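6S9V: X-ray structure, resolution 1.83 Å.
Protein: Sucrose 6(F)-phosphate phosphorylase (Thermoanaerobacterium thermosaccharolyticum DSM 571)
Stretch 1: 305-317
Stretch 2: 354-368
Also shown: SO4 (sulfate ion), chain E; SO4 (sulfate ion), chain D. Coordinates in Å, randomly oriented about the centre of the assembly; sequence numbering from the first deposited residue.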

# COMPACT_ATOMS: atom_id res chain seq x y z
N MET A 305 1.99 -7.34 -4.25
CA MET A 305 1.33 -6.47 -5.20
C MET A 305 2.26 -6.33 -6.39
O MET A 305 3.46 -6.59 -6.30
CB MET A 305 1.02 -5.10 -4.59
CG MET A 305 2.28 -4.26 -4.39
SD MET A 305 2.04 -2.89 -3.26
CE MET A 305 2.55 -3.66 -1.74
N LEU A 306 1.68 -5.92 -7.52
CA LEU A 306 2.46 -5.33 -8.59
C LEU A 306 2.24 -3.82 -8.57
O LEU A 306 3.18 -3.06 -8.28
CB LEU A 306 2.07 -5.94 -9.94
CG LEU A 306 2.25 -7.45 -10.08
CD1 LEU A 306 1.80 -7.93 -11.45
CD2 LEU A 306 3.69 -7.86 -9.85
N ASP A 307 1.01 -3.38 -8.80
CA ASP A 307 0.61 -1.99 -8.66
C ASP A 307 -0.16 -1.77 -7.36
O ASP A 307 -0.70 -2.70 -6.75
CB ASP A 307 -0.24 -1.54 -9.86
CG ASP A 307 -1.38 -2.50 -10.20
OD1 ASP A 307 -1.47 -3.59 -9.60
OD2 ASP A 307 -2.20 -2.14 -11.07
N CYS A 308 -0.16 -0.52 -6.91
CA CYS A 308 -0.99 -0.04 -5.81
C CYS A 308 -1.33 1.42 -6.11
O CYS A 308 -1.14 1.89 -7.23
CB CYS A 308 -0.27 -0.24 -4.47
SG CYS A 308 1.19 0.79 -4.22
N HIS A 309 -1.82 2.14 -5.11
CA HIS A 309 -2.23 3.53 -5.36
C HIS A 309 -1.05 4.49 -5.44
O HIS A 309 -1.20 5.60 -5.98
CB HIS A 309 -3.19 4.01 -4.27
CG HIS A 309 -2.54 4.24 -2.95
ND1 HIS A 309 -2.12 3.22 -2.13
CD2 HIS A 309 -2.24 5.39 -2.29
CE1 HIS A 309 -1.59 3.72 -1.03
NE2 HIS A 309 -1.65 5.04 -1.11
N ASP A 310 0.12 4.08 -4.96
CA ASP A 310 1.35 4.85 -5.10
C ASP A 310 2.11 4.31 -6.31
O ASP A 310 1.57 3.57 -7.14
CB ASP A 310 2.16 4.77 -3.81
CG ASP A 310 1.50 5.52 -2.66
OD1 ASP A 310 0.78 6.49 -2.92
OD2 ASP A 310 1.70 5.12 -1.49
N GLY A 311 3.38 4.72 -6.46
CA GLY A 311 4.21 4.26 -7.55
C GLY A 311 5.00 3.01 -7.22
O GLY A 311 5.01 2.50 -6.09
N ILE A 312 5.69 2.50 -8.24
CA ILE A 312 6.52 1.30 -8.11
C ILE A 312 7.79 1.65 -7.33
O ILE A 312 8.55 2.52 -7.77
CB ILE A 312 6.86 0.72 -9.49
CG1 ILE A 312 5.58 0.36 -10.25
CG2 ILE A 312 7.76 -0.49 -9.34
CD1 ILE A 312 5.77 0.25 -11.77
N PRO A 313 8.05 1.04 -6.17
CA PRO A 313 9.18 1.49 -5.35
C PRO A 313 10.54 1.22 -5.99
O PRO A 313 10.76 0.17 -6.59
CB PRO A 313 9.03 0.69 -4.05
CG PRO A 313 7.58 0.34 -3.99
CD PRO A 313 7.18 0.10 -5.44
N VAL A 314 11.45 2.17 -5.81
CA VAL A 314 12.84 2.01 -6.21
C VAL A 314 13.74 2.26 -5.00
O VAL A 314 14.23 1.31 -4.39
CB VAL A 314 13.19 2.94 -7.39
CG1 VAL A 314 14.64 2.75 -7.81
CG2 VAL A 314 12.26 2.67 -8.55
N LYS A 315 13.96 3.54 -4.65
CA LYS A 315 14.73 3.86 -3.44
C LYS A 315 13.81 4.37 -2.34
O LYS A 315 12.93 5.19 -2.60
CB LYS A 315 15.79 4.94 -3.70
CG LYS A 315 16.88 4.57 -4.67
CD LYS A 315 17.83 5.76 -4.86
CE LYS A 315 18.57 6.13 -3.58
NZ LYS A 315 19.42 5.01 -3.09
N PRO A 316 14.02 3.96 -1.08
CA PRO A 316 15.09 3.11 -0.53
C PRO A 316 14.80 1.61 -0.59
O PRO A 316 15.65 0.82 -0.16
CB PRO A 316 15.18 3.58 0.92
CG PRO A 316 13.74 3.89 1.26
CD PRO A 316 13.16 4.50 -0.01
N ASP A 317 13.63 1.23 -1.11
CA ASP A 317 13.14 -0.14 -0.95
C ASP A 317 14.10 -1.17 -1.54
O ASP A 317 14.21 -2.30 -1.02
CB ASP A 317 11.76 -0.27 -1.60
CG ASP A 317 10.77 0.75 -1.07
OD1 ASP A 317 11.01 1.96 -1.26
OD2 ASP A 317 9.77 0.34 -0.44
S SO4 E . -2.11 0.06 -1.14
O1 SO4 E . -0.71 -0.34 -1.19
O2 SO4 E . -2.29 1.02 -0.05
O3 SO4 E . -2.95 -1.11 -0.90
O4 SO4 E . -2.52 0.67 -2.39
S SO4 D . 6.70 7.87 1.56
O1 SO4 D . 7.61 7.34 2.58
O2 SO4 D . 7.08 9.23 1.19
O3 SO4 D . 6.77 7.01 0.39
O4 SO4 D . 5.34 7.91 2.08
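Stretch 2, residues 354-368: GFDVHQINCTYYSAL

Stretch 2 runs antiparallel to stretch 1, a strand from V357 to N361, extended except at H358, whose psi of -50° breaks the extended run, and then, past C362 and T363, turning into a short helix at Y364. The pairing centres on I312 and I360, which satisfy each other's backbone twice: I312 N to I360 O and I360 N to I312 O, both 2.8 Å. V314 N continues the ladder to H358 O at 2.9 Å. Beyond it the register shifts: K315 N reaches V357 O at 3.0 Å, while K315 O, just before the cis peptide of P316, accepts from the side chain, H358 ND1, at 2.7 Å. The other ring nitrogen, H358 NE2, donates to sulfate D O3 at 2.7 Å, so both are spent.

Q359, paired with P313 in the middle of the strand, sends its side chain back along stretch 1. Its OE1 takes G311 N at 3.0 Å, and its NE2 donates to two waters, one also bound to H358 O and D317 OD1. G311 has no room for a side chain: an ideal CB would fall 2.5 Å from N361 OD1. On the I312–I360 face, CB to CB is 4.0 Å, and V314 CG2 packs on I360 CG1 at 3.8 Å. Where the helix begins, L306 CB sits over the Y364 ring face, 3.7 Å from Y364 CE1, and one water links D307 OD2 (2.6 Å) to Y364 N (3.1 Å). T363 OG1 caps S366 N at 3.1 Å.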

# COMPACT_ATOMS: atom_id res chain seq x y z
N GLY A 354 23.12 12.37 -6.80
CA GLY A 354 22.94 10.93 -6.83
C GLY A 354 21.66 10.49 -7.50
O GLY A 354 20.84 11.29 -7.96
N PHE A 355 21.52 9.17 -7.60
CA PHE A 355 20.26 8.56 -8.02
C PHE A 355 19.23 8.80 -6.92
O PHE A 355 19.45 8.40 -5.77
CB PHE A 355 20.48 7.07 -8.26
CG PHE A 355 19.35 6.38 -8.97
CD1 PHE A 355 19.06 6.66 -10.29
CD2 PHE A 355 18.58 5.42 -8.31
CE1 PHE A 355 18.03 6.01 -10.94
CE2 PHE A 355 17.55 4.78 -8.96
CZ PHE A 355 17.27 5.07 -10.28
N ASP A 356 18.11 9.43 -7.26
CA ASP A 356 17.16 9.84 -6.22
C ASP A 356 15.73 9.51 -6.62
O ASP A 356 14.79 10.25 -6.31
CB ASP A 356 17.31 11.32 -5.88
CG ASP A 356 16.97 12.23 -7.04
OD1 ASP A 356 17.03 11.77 -8.20
OD2 ASP A 356 16.64 13.40 -6.79
N VAL A 357 15.53 8.37 -7.28
CA VAL A 357 14.20 7.94 -7.68
C VAL A 357 13.56 7.16 -6.54
O VAL A 357 14.03 6.08 -6.17
CB VAL A 357 14.25 7.10 -8.96
CG1 VAL A 357 12.84 6.67 -9.34
CG2 VAL A 357 14.95 7.87 -10.09
N HIS A 358 12.46 7.70 -6.01
CA HIS A 358 11.70 7.05 -4.94
C HIS A 358 10.72 6.04 -5.51
O HIS A 358 10.69 4.88 -5.07
CB HIS A 358 10.99 8.13 -4.12
CG HIS A 358 10.29 7.63 -2.89
ND1 HIS A 358 10.91 6.83 -1.96
CD2 HIS A 358 9.04 7.85 -2.44
CE1 HIS A 358 10.05 6.56 -0.98
NE2 HIS A 358 8.91 7.18 -1.25
N GLN A 359 9.92 6.45 -6.49
CA GLN A 359 8.91 5.58 -7.07
C GLN A 359 8.69 5.92 -8.54
O GLN A 359 8.88 7.06 -8.97
CB GLN A 359 7.59 5.69 -6.30
CG GLN A 359 7.69 5.15 -4.89
CD GLN A 359 6.43 5.36 -4.07
OE1 GLN A 359 5.43 5.90 -4.55
NE2 GLN A 359 6.48 4.92 -2.82
N ILE A 360 8.30 4.90 -9.30
CA ILE A 360 7.93 5.02 -10.70
C ILE A 360 6.41 5.11 -10.77
O ILE A 360 5.71 4.13 -10.49
CB ILE A 360 8.45 3.83 -11.52
CG1 ILE A 360 9.96 3.68 -11.38
CG2 ILE A 360 8.06 3.99 -12.99
CD1 ILE A 360 10.48 2.33 -11.89
N ASN A 361 5.90 6.26 -11.18
CA ASN A 361 4.46 6.47 -11.32
C ASN A 361 4.05 6.08 -12.74
O ASN A 361 4.35 6.80 -13.70
CB ASN A 361 4.10 7.93 -11.03
CG ASN A 361 4.53 8.37 -9.64
OD1 ASN A 361 4.43 7.61 -8.69
ND2 ASN A 361 5.02 9.60 -9.54
N CYS A 362 3.32 4.97 -12.86
CA CYS A 362 3.05 4.30 -14.13
C CYS A 362 2.07 3.18 -13.85
O CYS A 362 2.20 2.51 -12.82
CB CYS A 362 4.35 3.73 -14.72
SG CYS A 362 4.31 3.17 -16.45
N THR A 363 1.08 2.97 -14.72
CA THR A 363 0.28 1.76 -14.56
C THR A 363 1.16 0.55 -14.85
O THR A 363 2.10 0.62 -15.65
CB THR A 363 -0.97 1.74 -15.45
OG1 THR A 363 -0.61 1.46 -16.81
CG2 THR A 363 -1.72 3.06 -15.36
N TYR A 364 0.89 -0.57 -14.17
CA TYR A 364 1.78 -1.71 -14.33
C TYR A 364 1.69 -2.28 -15.74
O TYR A 364 2.70 -2.69 -16.33
CB TYR A 364 1.48 -2.77 -13.28
CG TYR A 364 2.71 -3.56 -12.89
CD1 TYR A 364 3.54 -3.14 -11.86
CD2 TYR A 364 3.04 -4.72 -13.57
CE1 TYR A 364 4.67 -3.86 -11.51
CE2 TYR A 364 4.16 -5.45 -13.23
CZ TYR A 364 4.97 -5.02 -12.20
OH TYR A 364 6.09 -5.75 -11.87
N TYR A 365 0.48 -2.29 -16.32
CA TYR A 365 0.30 -2.73 -17.69
C TYR A 365 1.07 -1.85 -18.66
O TYR A 365 1.75 -2.37 -19.57
CB TYR A 365 -1.20 -2.74 -17.99
CG TYR A 365 -1.61 -3.23 -19.36
CD1 TYR A 365 -1.41 -4.55 -19.75
CD2 TYR A 365 -2.26 -2.38 -20.24
CE1 TYR A 365 -1.82 -5.00 -21.00
CE2 TYR A 365 -2.67 -2.81 -21.48
CZ TYR A 365 -2.45 -4.12 -21.86
OH TYR A 365 -2.87 -4.53 -23.11
N SER A 366 1.02 -0.53 -18.48
CA SER A 366 1.81 0.37 -19.33
C SER A 366 3.31 0.15 -19.13
O SER A 366 4.10 0.26 -20.08
CB SER A 366 1.46 1.83 -19.03
OG SER A 366 0.19 2.19 -19.56
N ALA A 367 3.71 -0.16 -17.89
CA ALA A 367 5.13 -0.39 -17.61
C ALA A 367 5.66 -1.60 -18.37
O ALA A 367 6.84 -1.63 -18.72
CB ALA A 367 5.34 -0.58 -16.11
N LEU A 368 4.81 -2.58 -18.65
CA LEU A 368 5.17 -3.75 -19.44
C LEU A 368 4.89 -3.55 -20.93
O LEU A 368 4.79 -4.53 -21.68
CB LEU A 368 4.44 -4.98 -18.93
CG LEU A 368 4.92 -5.40 -17.53
CD1 LEU A 368 4.02 -6.50 -16.95
CD2 LEU A 368 6.37 -5.85 -17.59
O HOH W 1 -1.73 -0.16 -12.64
O HOH W 2 1.98 4.39 -10.28
O HOH W 3 4.57 5.78 -0.99
O HOH W 4 9.42 3.89 -2.48